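PDB 4ME3: DNA replication licensing factor MCM related protein from Thermoplasma acidophilum, which probably serves as the N-terminal, zinc-binding part of an ATP-dependent helicase that binds single-stranded DNA and unwinds the duplex during replication. Local coordinates for residues Y110-D114 against E199-D203; K139-F145 against Y155-T159; E165-C169 against I181-L185; L228-V234 against V264-V268. All coordinates share one frame; numbering follows the deposited sequence.

How the interactions relate
All four contacts reach the same mixed sheet, yet they sit at two ends of it. Interactions 2 and 3 touch each other, with Phe145 packed against Glu165 and Pro166, and lie on the zinc-bearing side; interactions 1 and 4 touch through an Asp203–Arg233 salt bridge and Ile200–Val234 packing, on the opposite side of the chain's centre. The centres of interactions 1 and 3 are 42 Å apart. None is wholly buried. Interaction 2 is the most strand-like, held by backbone bonds, and has no fully exposed residue among those touching. Interaction 3 is aromatic and metal-linked, whereas 1 and 4 combine aliphatic packing with charged groups nearer the surface.

Interaction 1: residues Y110-D114 against E199-D203; sequences YRIRD and EIQED
Glu202 meets Arg113 at two places, each with a different carboxylate oxygen. Arg113 NH1 bonds to Glu202 OE1 at 2.8 Å, a salt bridge that uses the syn lone pair of OE1; guanidinium and carboxylate are nearly coplanar, their planes 2° apart, although the N-H...OE1 angle is a bent 138°. Arg113 CG lies between its backbone N and carbonyl carbon (chi1 70°) and the chain bends at chi3, which turns the guanidinium to Glu202. The backbone takes the other oxygen: Arg113 N reaches Glu202 OE2 at 3.1 Å, from well above the carboxylate plane. One carboxylate therefore ties down both the backbone and the side-chain end of a single residue. Beneath this polar grip, the Ile112 and Glu202 side chains run antiparallel alongside one another, with Ile112 CB 3.7 Å from Glu202 CG. The far end of the isoleucine, CD1, goes on to Ile200, where it lies 4.1 Å from CG1.

In the second shell, Arg111 holds Asp114 side-on through NE and NH2, with NE 2.7 Å from OD2. Gln214 N gives Glu202 OE1 a second partner, while Val126 and Ile216 pack on Ile112. The arrangement is that of a short 3-10 turn, 112-114, in the loop leading into strand 123-147, fastened to the residue just beyond the end of strand 191-201 in the MCM OB domain.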
loop_
_atom_site.group_PDB
_atom_site.type_symbol
_atom_site.label_atom_id
_atom_site.label_comp_id
_atom_site.label_asym_id
_atom_site.label_seq_id
_atom_site.Cartn_x
_atom_site.Cartn_y
_atom_site.Cartn_z
ATOM N N TYR A 110 -6.961 -9.377 -16.424
ATOM C CA TYR A 110 -6.892 -8.596 -17.659
ATOM C C TYR A 110 -5.569 -8.831 -18.381
ATOM O O TYR A 110 -4.517 -8.883 -17.752
ATOM C CB TYR A 110 -7.009 -7.099 -17.355
ATOM C CG TYR A 110 -8.398 -6.618 -17.012
ATOM C CD1 TYR A 110 -8.849 -6.615 -15.699
ATOM C CD2 TYR A 110 -9.253 -6.151 -17.999
ATOM C CE1 TYR A 110 -10.116 -6.174 -15.384
ATOM C CE2 TYR A 110 -10.523 -5.704 -17.691
ATOM C CZ TYR A 110 -10.948 -5.714 -16.385
ATOM O OH TYR A 110 -12.216 -5.275 -16.073
ATOM N N ARG A 111 -5.617 -8.960 -19.706
ATOM C CA ARG A 111 -4.400 -8.880 -20.507
ATOM C C ARG A 111 -3.914 -7.435 -20.419
ATOM O O ARG A 111 -4.732 -6.527 -20.326
ATOM C CB ARG A 111 -4.680 -9.234 -21.973
ATOM C CG ARG A 111 -5.257 -10.624 -22.204
ATOM C CD ARG A 111 -5.318 -10.950 -23.693
ATOM N NE ARG A 111 -6.084 -9.952 -24.437
ATOM C CZ ARG A 111 -6.118 -9.855 -25.762
ATOM N NH1 ARG A 111 -5.424 -10.701 -26.515
ATOM N NH2 ARG A 111 -6.845 -8.907 -26.341
ATOM N N ILE A 112 -2.602 -7.212 -20.444
ATOM C CA ILE A 112 -2.069 -5.851 -20.329
ATOM C C ILE A 112 -2.702 -4.931 -21.376
ATOM O O ILE A 112 -3.072 -3.794 -21.081
ATOM C CB ILE A 112 -0.529 -5.821 -20.463
ATOM C CG1 ILE A 112 0.124 -6.462 -19.232
ATOM C CG2 ILE A 112 -0.025 -4.389 -20.618
ATOM C CD1 ILE A 112 1.617 -6.704 -19.378
ATOM N N ARG A 113 -2.842 -5.437 -22.594
ATOM C CA ARG A 113 -3.376 -4.637 -23.692
ATOM C C ARG A 113 -4.872 -4.348 -23.541
ATOM O O ARG A 113 -5.414 -3.493 -24.242
ATOM C CB ARG A 113 -3.121 -5.348 -25.022
ATOM C CG ARG A 113 -3.947 -6.605 -25.204
ATOM C CD ARG A 113 -3.344 -7.540 -26.251
ATOM N NE ARG A 113 -3.191 -6.898 -27.554
ATOM C CZ ARG A 113 -2.032 -6.531 -28.096
ATOM N NH1 ARG A 113 -0.880 -6.734 -27.466
ATOM N NH2 ARG A 113 -2.022 -5.956 -29.290
ATOM N N ASP A 114 -5.538 -5.051 -22.627
ATOM C CA ASP A 114 -6.977 -4.881 -22.438
ATOM C C ASP A 114 -7.323 -3.921 -21.299
ATOM O O ASP A 114 -8.495 -3.611 -21.070
ATOM C CB ASP A 114 -7.643 -6.234 -22.180
ATOM C CG ASP A 114 -7.656 -7.122 -23.408
ATOM O OD1 ASP A 114 -7.398 -6.618 -24.523
ATOM O OD2 ASP A 114 -7.930 -8.329 -23.257
ATOM N N GLU A 199 9.245 -4.098 -14.583
ATOM C CA GLU A 199 8.501 -4.029 -15.835
ATOM C C GLU A 199 8.214 -5.425 -16.354
ATOM O O GLU A 199 9.124 -6.236 -16.495
ATOM C CB GLU A 199 9.275 -3.239 -16.891
ATOM C CG GLU A 199 8.559 -3.190 -18.229
ATOM C CD GLU A 199 9.292 -2.358 -19.257
ATOM O OE1 GLU A 199 8.815 -1.246 -19.568
ATOM O OE2 GLU A 199 10.339 -2.819 -19.757
ATOM N N ILE A 200 6.944 -5.709 -16.629
ATOM C CA ILE A 200 6.569 -6.982 -17.227
ATOM C C ILE A 200 6.025 -6.776 -18.639
ATOM O O ILE A 200 5.582 -5.688 -18.994
ATOM C CB ILE A 200 5.527 -7.745 -16.382
ATOM C CG1 ILE A 200 4.217 -6.960 -16.283
ATOM C CG2 ILE A 200 6.078 -8.030 -14.990
ATOM C CD1 ILE A 200 3.065 -7.787 -15.741
ATOM N N GLN A 201 6.060 -7.836 -19.433
ATOM C CA GLN A 201 5.588 -7.780 -20.809
ATOM C C GLN A 201 4.634 -8.931 -21.079
ATOM O O GLN A 201 4.743 -9.994 -20.472
ATOM C CB GLN A 201 6.773 -7.858 -21.771
ATOM C CG GLN A 201 6.396 -7.646 -23.222
ATOM C CD GLN A 201 7.602 -7.629 -24.135
ATOM O OE1 GLN A 201 8.626 -8.247 -23.840
ATOM N NE2 GLN A 201 7.491 -6.912 -25.250
ATOM N N GLU A 202 3.696 -8.720 -21.996
ATOM C CA GLU A 202 2.763 -9.769 -22.372
ATOM C C GLU A 202 3.530 -10.959 -22.929
ATOM O O GLU A 202 4.526 -10.786 -23.628
ATOM C CB GLU A 202 1.775 -9.257 -23.423
ATOM C CG GLU A 202 0.822 -8.194 -22.906
ATOM C CD GLU A 202 -0.184 -7.752 -23.952
ATOM O OE1 GLU A 202 0.246 -7.238 -25.004
ATOM O OE2 GLU A 202 -1.401 -7.923 -23.721
ATOM N N ASP A 203 3.064 -12.160 -22.604
ATOM C CA ASP A 203 3.654 -13.384 -23.128
ATOM C C ASP A 203 3.312 -13.510 -24.609
ATOM O O ASP A 203 2.142 -13.633 -24.964
ATOM C CB ASP A 203 3.115 -14.595 -22.366
ATOM C CG ASP A 203 3.749 -15.899 -22.813
ATOM O OD1 ASP A 203 4.350 -15.931 -23.907
ATOM O OD2 ASP A 203 3.644 -16.896 -22.069
#

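Interaction 2: residues K139-F145 against Y155-T159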
loop_
_atom_site.group_PDB
_atom_site.type_symbol
_atom_site.label_atom_id
_atom_site.label_comp_id
_atom_site.label_asym_id
_atom_site.label_seq_id
_atom_site.Cartn_x
_atom_site.Cartn_y
_atom_site.Cartn_z
ATOM N N LYS A 139 12.190 4.200 0.437
ATOM C CA LYS A 139 11.230 5.281 0.297
ATOM C C LYS A 139 10.708 5.659 1.675
ATOM O O LYS A 139 10.384 4.796 2.487
ATOM C CB LYS A 139 10.066 4.862 -0.603
ATOM C CG LYS A 139 8.857 5.788 -0.521
ATOM C CD LYS A 139 7.582 5.077 -0.944
ATOM C CE LYS A 139 6.361 5.675 -0.257
ATOM N NZ LYS A 139 5.158 4.811 -0.418
ATOM N N LEU A 140 10.636 6.957 1.929
ATOM C CA LEU A 140 10.113 7.472 3.183
ATOM C C LEU A 140 8.652 7.057 3.332
ATOM O O LEU A 140 7.841 7.310 2.442
ATOM C CB LEU A 140 10.246 8.995 3.184
ATOM C CG LEU A 140 9.977 9.750 4.478
ATOM C CD1 LEU A 140 10.916 9.292 5.576
ATOM C CD2 LEU A 140 10.128 11.241 4.217
ATOM N N LYS A 141 8.319 6.414 4.450
ATOM C CA LYS A 141 6.965 5.905 4.658
ATOM C C LYS A 141 6.272 6.627 5.803
ATOM O O LYS A 141 5.178 7.169 5.636
ATOM C CB LYS A 141 6.990 4.400 4.926
ATOM C CG LYS A 141 5.607 3.780 5.092
ATOM C CD LYS A 141 4.774 3.922 3.825
ATOM C CE LYS A 141 3.390 3.313 3.994
ATOM N NZ LYS A 141 3.442 1.854 4.299
ATOM N N ASN A 142 6.898 6.621 6.975
ATOM C CA ASN A 142 6.409 7.423 8.087
ATOM C C ASN A 142 7.466 8.458 8.440
ATOM O O ASN A 142 8.507 8.126 9.006
ATOM C CB ASN A 142 6.079 6.551 9.297
ATOM C CG ASN A 142 5.174 7.257 10.288
ATOM O OD1 ASN A 142 4.497 8.229 9.943
ATOM N ND2 ASN A 142 5.156 6.775 11.523
ATOM N N ALA A 143 7.196 9.709 8.085
ATOM C CA ALA A 143 8.191 10.773 8.192
ATOM C C ALA A 143 8.096 11.518 9.515
ATOM O O ALA A 143 7.030 11.997 9.894
ATOM C CB ALA A 143 8.033 11.744 7.041
ATOM N N ALA A 144 9.231 11.631 10.201
ATOM C CA ALA A 144 9.319 12.396 11.439
ATOM C C ALA A 144 9.626 13.860 11.139
ATOM O O ALA A 144 10.599 14.163 10.456
ATOM C CB ALA A 144 10.403 11.813 12.338
ATOM N N PHE A 145 8.798 14.761 11.660
ATOM C CA PHE A 145 9.012 16.195 11.492
ATOM C C PHE A 145 9.184 16.878 12.844
ATOM O O PHE A 145 8.356 16.716 13.738
ATOM C CB PHE A 145 7.839 16.829 10.743
ATOM C CG PHE A 145 7.789 16.481 9.283
ATOM C CD1 PHE A 145 8.512 17.215 8.358
ATOM C CD2 PHE A 145 7.016 15.425 8.834
ATOM C CE1 PHE A 145 8.466 16.900 7.014
ATOM C CE2 PHE A 145 6.966 15.108 7.491
ATOM C CZ PHE A 145 7.694 15.846 6.582
ATOM N N TYR A 155 4.604 12.883 13.209
ATOM C CA TYR A 155 4.803 11.905 12.151
ATOM C C TYR A 155 3.711 12.023 11.097
ATOM O O TYR A 155 2.535 12.167 11.422
ATOM C CB TYR A 155 4.847 10.489 12.728
ATOM C CG TYR A 155 6.190 10.117 13.321
ATOM C CD1 TYR A 155 6.512 10.456 14.628
ATOM C CD2 TYR A 155 7.136 9.434 12.569
ATOM C CE1 TYR A 155 7.740 10.124 15.170
ATOM C CE2 TYR A 155 8.367 9.095 13.103
ATOM C CZ TYR A 155 8.662 9.443 14.406
ATOM O OH TYR A 155 9.885 9.108 14.941
ATOM N N VAL A 156 4.111 11.977 9.831
ATOM C CA VAL A 156 3.165 12.048 8.724
ATOM C C VAL A 156 3.415 10.902 7.755
ATOM O O VAL A 156 4.520 10.748 7.238
ATOM C CB VAL A 156 3.290 13.374 7.957
ATOM C CG1 VAL A 156 2.251 13.441 6.839
ATOM C CG2 VAL A 156 3.140 14.555 8.901
ATOM N N GLU A 157 2.385 10.098 7.514
ATOM C CA GLU A 157 2.485 9.007 6.555
ATOM C C GLU A 157 2.659 9.570 5.151
ATOM O O GLU A 157 2.009 10.549 4.780
ATOM C CB GLU A 157 1.239 8.122 6.609
ATOM C CG GLU A 157 1.298 6.931 5.669
ATOM C CD GLU A 157 0.012 6.130 5.656
ATOM O OE1 GLU A 157 -0.881 6.422 6.478
ATOM O OE2 GLU A 157 -0.111 5.210 4.821
ATOM N N GLN A 158 3.538 8.945 4.376
ATOM C CA GLN A 158 3.818 9.386 3.017
ATOM C C GLN A 158 3.139 8.462 2.014
ATOM O O GLN A 158 3.248 7.242 2.106
ATOM C CB GLN A 158 5.325 9.408 2.775
ATOM C CG GLN A 158 6.079 10.267 3.763
ATOM C CD GLN A 158 5.691 11.727 3.669
ATOM O OE1 GLN A 158 5.705 12.311 2.589
ATOM N NE2 GLN A 158 5.330 12.320 4.802
ATOM N N THR A 159 2.429 9.054 1.061
ATOM C CA THR A 159 1.694 8.281 0.069
ATOM C C THR A 159 2.009 8.712 -1.361
ATOM O O THR A 159 1.611 8.044 -2.314
ATOM C CB THR A 159 0.177 8.403 0.297
ATOM O OG1 THR A 159 -0.197 9.788 0.315
ATOM C CG2 THR A 159 -0.216 7.759 1.617
#
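Val156 O is gripped from opposite faces of its carbonyl plane, by Ala143 N across the contact at 3.0 Å and by Gln158 NE2 of its own segment, also at 3.0 Å. The amide comes back over its own strand because the Gln158 chain folds at chi2 (-63°); this also brings NE2 to 3.6 Å from Ala143 CB and to the edge of the Phe145 ring. The reciprocal bond from Val156 N to Ala143 O, lying in the carbonyl plane, completes an antiparallel hydrogen-bonded pair. Gln158 N then reaches Lys141 O at 2.7 Å, prolonging the pairing past the corner in the chain at Asn142.

The side chains divide between two faces. On that of Asn142, Ala144 and Tyr155, the Ala144 methyl sits over one face of the tyrosine ring, with CB 3.5 Å from CE2, while Asn142 lies crosswise to Tyr155, its amide plane 43° from the ring. On the other, Phe145 CD2 meets Val156 CG2 at 4.0 Å.

Neighbouring segments satisfy the polar ends: Asn142 ND2 bonds to the carbonyls of Gln91 and Arg92, Tyr155 OH to that of Leu189, and Gln158 OE1 to Ser164 N. Strand 123-147 of the hairpin also pairs with strand 191-201, where Lys141 and Asn142 both face Glu191 in a classic beta bulge, and antiparallel with strand 183-185, whose Phe183 and Leu185 pack on Phe145. Glu157 forms a salt bridge to Arg74 of helix 69-84.

Interaction 3: residues E165-C169 against I181-L185. With ZN (zinc ion), chain B.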
loop_
_atom_site.group_PDB
_atom_site.type_symbol
_atom_site.label_atom_id
_atom_site.label_comp_id
_atom_site.label_asym_id
_atom_site.label_seq_id
_atom_site.Cartn_x
_atom_site.Cartn_y
_atom_site.Cartn_z
ATOM N N GLU A 165 4.207 17.378 4.128
ATOM C CA GLU A 165 4.605 17.994 5.388
ATOM C C GLU A 165 3.388 18.230 6.277
ATOM O O GLU A 165 2.265 18.314 5.784
ATOM C CB GLU A 165 5.318 19.325 5.134
ATOM C CG GLU A 165 6.779 19.337 5.559
ATOM C CD GLU A 165 7.254 20.708 6.009
ATOM O OE1 GLU A 165 6.482 21.683 5.888
ATOM O OE2 GLU A 165 8.402 20.808 6.492
ATOM N N PRO A 166 3.606 18.327 7.597
ATOM C CA PRO A 166 2.497 18.660 8.495
ATOM C C PRO A 166 2.193 20.153 8.498
ATOM O O PRO A 166 3.062 20.963 8.180
ATOM C CB PRO A 166 3.013 18.219 9.868
ATOM C CG PRO A 166 4.494 18.301 9.761
ATOM C CD PRO A 166 4.843 18.006 8.331
ATOM N N GLN A 167 0.964 20.506 8.857
ATOM C CA GLN A 167 0.570 21.904 8.957
ATOM C C GLN A 167 0.568 22.342 10.417
ATOM O O GLN A 167 0.975 23.457 10.743
ATOM C CB GLN A 167 -0.821 22.105 8.359
ATOM C CG GLN A 167 -1.090 23.526 7.900
ATOM C CD GLN A 167 -0.388 23.862 6.597
ATOM O OE1 GLN A 167 0.361 24.836 6.515
ATOM N NE2 GLN A 167 -0.636 23.059 5.567
ATOM N N VAL A 168 0.108 21.451 11.289
ATOM C CA VAL A 168 0.006 21.736 12.717
ATOM C C VAL A 168 0.819 20.730 13.527
ATOM O O VAL A 168 0.882 19.549 13.183
ATOM C CB VAL A 168 -1.465 21.696 13.185
ATOM C CG1 VAL A 168 -2.114 20.378 12.799
ATOM C CG2 VAL A 168 -1.561 21.923 14.689
ATOM N N CYS A 169 1.436 21.204 14.605
ATOM C CA CYS A 169 2.249 20.355 15.469
ATOM C C CYS A 169 1.366 19.489 16.368
ATOM O O CYS A 169 0.439 19.989 17.003
ATOM C CB CYS A 169 3.189 21.216 16.321
ATOM S SG CYS A 169 4.209 20.295 17.508
ATOM N N ILE A 181 5.399 28.750 12.277
ATOM C CA ILE A 181 6.418 27.762 12.623
ATOM C C ILE A 181 6.800 26.965 11.382
ATOM O O ILE A 181 6.077 26.973 10.386
ATOM C CB ILE A 181 5.934 26.783 13.714
ATOM C CG1 ILE A 181 4.779 25.923 13.194
ATOM C CG2 ILE A 181 5.526 27.543 14.969
ATOM C CD1 ILE A 181 4.364 24.825 14.145
ATOM N N PHE A 182 7.939 26.282 11.442
ATOM C CA PHE A 182 8.372 25.428 10.342
ATOM C C PHE A 182 8.791 24.053 10.856
ATOM O O PHE A 182 9.182 23.902 12.015
ATOM C CB PHE A 182 9.521 26.081 9.569
ATOM C CG PHE A 182 10.733 26.365 10.407
ATOM C CD1 PHE A 182 11.726 25.410 10.562
ATOM C CD2 PHE A 182 10.885 27.591 11.035
ATOM C CE1 PHE A 182 12.845 25.671 11.331
ATOM C CE2 PHE A 182 12.003 27.859 11.805
ATOM C CZ PHE A 182 12.983 26.897 11.953
ATOM N N PHE A 183 8.704 23.053 9.985
ATOM C CA PHE A 183 9.014 21.680 10.361
ATOM C C PHE A 183 10.288 21.180 9.686
ATOM O O PHE A 183 10.502 21.406 8.495
ATOM C CB PHE A 183 7.845 20.764 10.009
ATOM C CG PHE A 183 6.620 20.998 10.848
ATOM C CD1 PHE A 183 6.509 20.433 12.107
ATOM C CD2 PHE A 183 5.582 21.781 10.377
ATOM C CE1 PHE A 183 5.385 20.646 12.881
ATOM C CE2 PHE A 183 4.453 21.998 11.147
ATOM C CZ PHE A 183 4.356 21.428 12.400
ATOM N N LYS A 184 11.125 20.501 10.461
ATOM C CA LYS A 184 12.377 19.946 9.958
ATOM C C LYS A 184 12.281 18.429 9.860
ATOM O O LYS A 184 12.099 17.752 10.865
ATOM C CB LYS A 184 13.529 20.327 10.889
ATOM C CG LYS A 184 14.886 19.791 10.457
ATOM C CD LYS A 184 15.995 20.238 11.400
ATOM C CE LYS A 184 15.996 19.426 12.686
ATOM N NZ LYS A 184 17.045 19.874 13.646
ATOM N N LEU A 185 12.407 17.900 8.645
ATOM C CA LEU A 185 12.385 16.458 8.430
ATOM C C LEU A 185 13.573 15.796 9.127
ATOM O O LEU A 185 14.707 16.267 9.026
ATOM C CB LEU A 185 12.408 16.145 6.929
ATOM C CG LEU A 185 12.362 14.668 6.518
ATOM C CD1 LEU A 185 11.037 14.030 6.902
ATOM C CD2 LEU A 185 12.606 14.528 5.023
HETATM ZN ZN ZN B . 5.363 22.131 18.417
HETATM O O HOH W 1 7.910 23.966 7.523
#
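The Phe183 ring is the bump of the contact; it fills the hollow formed by the curve of 165-169, and Pro166 lies over one of its faces. CG of the proline stands 3.6 Å from the ring centroid and only 11° off the normal, a CH-pi contact over the middle of the ring. Gln167 O and Cys169 N lie at the phenyl edge, in plane. Pro166 O makes a separate near contact, 3.4 Å from Phe183 CE2. With CG anti to its carbonyl carbon (chi1 -69°), Phe183 directs the ring into this curve, where CZ comes within 4.1 Å of Cys169 CB.

Beyond the ring, Ile181 CD1 approaches the same CB, at 4.4 Å, while SG turns to the zinc ion at 2.4 Å. At the other end the Glu165 carboxylate plane is nearly perpendicular to the ring, 86°. A water bridges Glu165 OE1 to Phe183 N, but OE2 comes to 3.0 Å of Phe183 O without a bond, two acceptors in close contact.

Cys147, Cys150 and Cys172 complete the zinc site, so the aromatic packing borders a Cys4 centre. Arg176 in helix 176-179 bonds to Pro166 O. Strand 183-185 supplies Phe183, while Phe145 of strand 123-147 and Thr154 and Val156 of strand 153-157 pack against Pro166.

Interaction 4: residues L228-V234 against V264-V268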
loop_
_atom_site.group_PDB
_atom_site.type_symbol
_atom_site.label_atom_id
_atom_site.label_comp_id
_atom_site.label_asym_id
_atom_site.label_seq_id
_atom_site.Cartn_x
_atom_site.Cartn_y
_atom_site.Cartn_z
ATOM N N LEU A 228 11.219 -10.294 -7.761
ATOM C CA LEU A 228 11.031 -10.545 -9.184
ATOM C C LEU A 228 12.287 -10.229 -9.995
ATOM O O LEU A 228 12.937 -9.202 -9.785
ATOM C CB LEU A 228 9.837 -9.737 -9.704
ATOM C CG LEU A 228 8.512 -9.996 -8.977
ATOM C CD1 LEU A 228 7.376 -9.175 -9.581
ATOM C CD2 LEU A 228 8.171 -11.471 -9.002
ATOM N N TYR A 229 12.613 -11.127 -10.921
ATOM C CA TYR A 229 13.809 -11.015 -11.746
ATOM C C TYR A 229 13.466 -11.245 -13.217
ATOM O O TYR A 229 12.462 -11.887 -13.534
ATOM C CB TYR A 229 14.852 -12.049 -11.307
ATOM C CG TYR A 229 15.253 -11.956 -9.853
ATOM C CD1 TYR A 229 14.546 -12.639 -8.872
ATOM C CD2 TYR A 229 16.347 -11.196 -9.461
ATOM C CE1 TYR A 229 14.911 -12.560 -7.540
ATOM C CE2 TYR A 229 16.721 -11.111 -8.130
ATOM C CZ TYR A 229 16.001 -11.796 -7.176
ATOM O OH TYR A 229 16.371 -11.713 -5.852
ATOM N N PRO A 230 14.303 -10.728 -14.129
ATOM C CA PRO A 230 14.021 -10.905 -15.558
ATOM C C PRO A 230 13.846 -12.367 -15.959
ATOM O O PRO A 230 14.651 -13.216 -15.581
ATOM C CB PRO A 230 15.255 -10.299 -16.231
ATOM C CG PRO A 230 15.725 -9.269 -15.268
ATOM C CD PRO A 230 15.454 -9.836 -13.902
ATOM N N GLY A 231 12.789 -12.644 -16.717
ATOM C CA GLY A 231 12.477 -13.992 -17.149
ATOM C C GLY A 231 11.381 -14.639 -16.320
ATOM O O GLY A 231 10.756 -15.604 -16.759
ATOM N N ASN A 232 11.151 -14.118 -15.115
ATOM C CA ASN A 232 10.120 -14.667 -14.240
ATOM C C ASN A 232 8.738 -14.551 -14.863
ATOM O O ASN A 232 8.386 -13.518 -15.426
ATOM C CB ASN A 232 10.094 -13.941 -12.890
ATOM C CG ASN A 232 11.297 -14.249 -12.008
ATOM O OD1 ASN A 232 11.435 -13.657 -10.937
ATOM N ND2 ASN A 232 12.168 -15.159 -12.442
ATOM N N ARG A 233 7.947 -15.609 -14.744
ATOM C CA ARG A 233 6.552 -15.557 -15.155
ATOM C C ARG A 233 5.711 -15.251 -13.928
ATOM O O ARG A 233 5.748 -15.992 -12.950
ATOM C CB ARG A 233 6.133 -16.882 -15.788
ATOM C CG ARG A 233 6.848 -17.152 -17.098
ATOM C CD ARG A 233 6.466 -18.485 -17.708
ATOM N NE ARG A 233 7.158 -18.681 -18.978
ATOM C CZ ARG A 233 6.749 -18.183 -20.142
ATOM N NH1 ARG A 233 5.639 -17.459 -20.211
ATOM N NH2 ARG A 233 7.451 -18.411 -21.243
ATOM N N VAL A 234 4.964 -14.153 -13.974
ATOM C CA VAL A 234 4.261 -13.684 -12.787
ATOM C C VAL A 234 2.791 -13.380 -13.039
ATOM O O VAL A 234 2.388 -13.056 -14.156
ATOM C CB VAL A 234 4.930 -12.413 -12.212
ATOM C CG1 VAL A 234 6.401 -12.664 -11.954
ATOM C CG2 VAL A 234 4.761 -11.235 -13.160
ATOM N N VAL A 264 1.635 -11.203 -5.210
ATOM C CA VAL A 264 2.453 -11.661 -6.329
ATOM C C VAL A 264 2.606 -13.176 -6.294
ATOM O O VAL A 264 2.843 -13.759 -5.233
ATOM C CB VAL A 264 3.859 -11.020 -6.291
ATOM C CG1 VAL A 264 4.791 -11.697 -7.281
ATOM C CG2 VAL A 264 3.770 -9.524 -6.566
ATOM N N ARG A 265 2.464 -13.808 -7.455
ATOM C CA ARG A 265 2.672 -15.252 -7.586
ATOM C C ARG A 265 3.559 -15.543 -8.787
ATOM O O ARG A 265 3.439 -14.890 -9.820
ATOM C CB ARG A 265 1.339 -15.982 -7.752
ATOM C CG ARG A 265 0.470 -15.993 -6.508
ATOM C CD ARG A 265 1.056 -16.879 -5.412
ATOM N NE ARG A 265 0.188 -16.916 -4.238
ATOM C CZ ARG A 265 0.228 -16.038 -3.239
ATOM N NH1 ARG A 265 1.100 -15.037 -3.248
ATOM N NH2 ARG A 265 -0.610 -16.162 -2.220
ATOM N N LYS A 266 4.438 -16.529 -8.645
ATOM C CA LYS A 266 5.357 -16.916 -9.713
ATOM C C LYS A 266 5.190 -18.379 -10.100
ATOM O O LYS A 266 4.708 -19.189 -9.310
ATOM C CB LYS A 266 6.805 -16.687 -9.277
ATOM C CG LYS A 266 7.196 -15.228 -9.173
ATOM C CD LYS A 266 8.654 -15.028 -9.550
ATOM C CE LYS A 266 9.570 -15.346 -8.393
ATOM N NZ LYS A 266 11.003 -15.265 -8.781
ATOM N N ASP A 267 5.602 -18.713 -11.319
ATOM C CA ASP A 267 5.627 -20.103 -11.761
ATOM C C ASP A 267 6.731 -20.298 -12.795
ATOM O O ASP A 267 7.223 -19.332 -13.377
ATOM C CB ASP A 267 4.276 -20.502 -12.352
ATOM C CG ASP A 267 4.011 -19.848 -13.690
ATOM O OD1 ASP A 267 3.699 -18.638 -13.708
ATOM O OD2 ASP A 267 4.112 -20.545 -14.722
ATOM N N VAL A 268 7.122 -21.550 -13.016
ATOM C CA VAL A 268 8.168 -21.859 -13.987
ATOM C C VAL A 268 7.584 -22.611 -15.179
ATOM O O VAL A 268 6.676 -23.426 -15.020
ATOM C CB VAL A 268 9.299 -22.706 -13.363
ATOM C CG1 VAL A 268 9.717 -22.132 -12.018
ATOM C CG2 VAL A 268 8.875 -24.162 -13.223
#
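Leu228 and Val264 meet by their ends, CD2 of the leucine 3.8 Å from CG1 of the valine, at the better-buried end of this contact. Lys266 runs antiparallel past the same leucine, its CD 3.6 Å from Leu228 CD2, and lies alongside Val234 with the same heading, CG 3.9 Å from Val234 CG1. Bends at chi2 and chi3 (-147° and -82°) carry the lysine tip back across Asn232, where NZ bonds to OD1 at 2.7 Å. Tyr229 N also donates to this oxygen, at 2.8 Å, from the opposite face of the amide plane, and so fixes Asn232 at the end of the type II turn 229-232. Val130 and Ile200 back the apolar part through Val234.

The other end is more exposed and looser. There Asp267 N donates to Arg233 O at 3.2 Å, and the Arg233 side chain runs away from strand 263-267 to pair with Asp203. Asp267 OD1 stands 3.4 Å from Arg233 O, two acceptors with no bond between them.

The lysine thus lays its methylenes along hydrophobic side chains and gives its ammonium to oxygens, Asn232 OD1 and Leu227 O. Both are neutral carbonyl oxygens, so the ammonium is probably stabilised here by their dipoles.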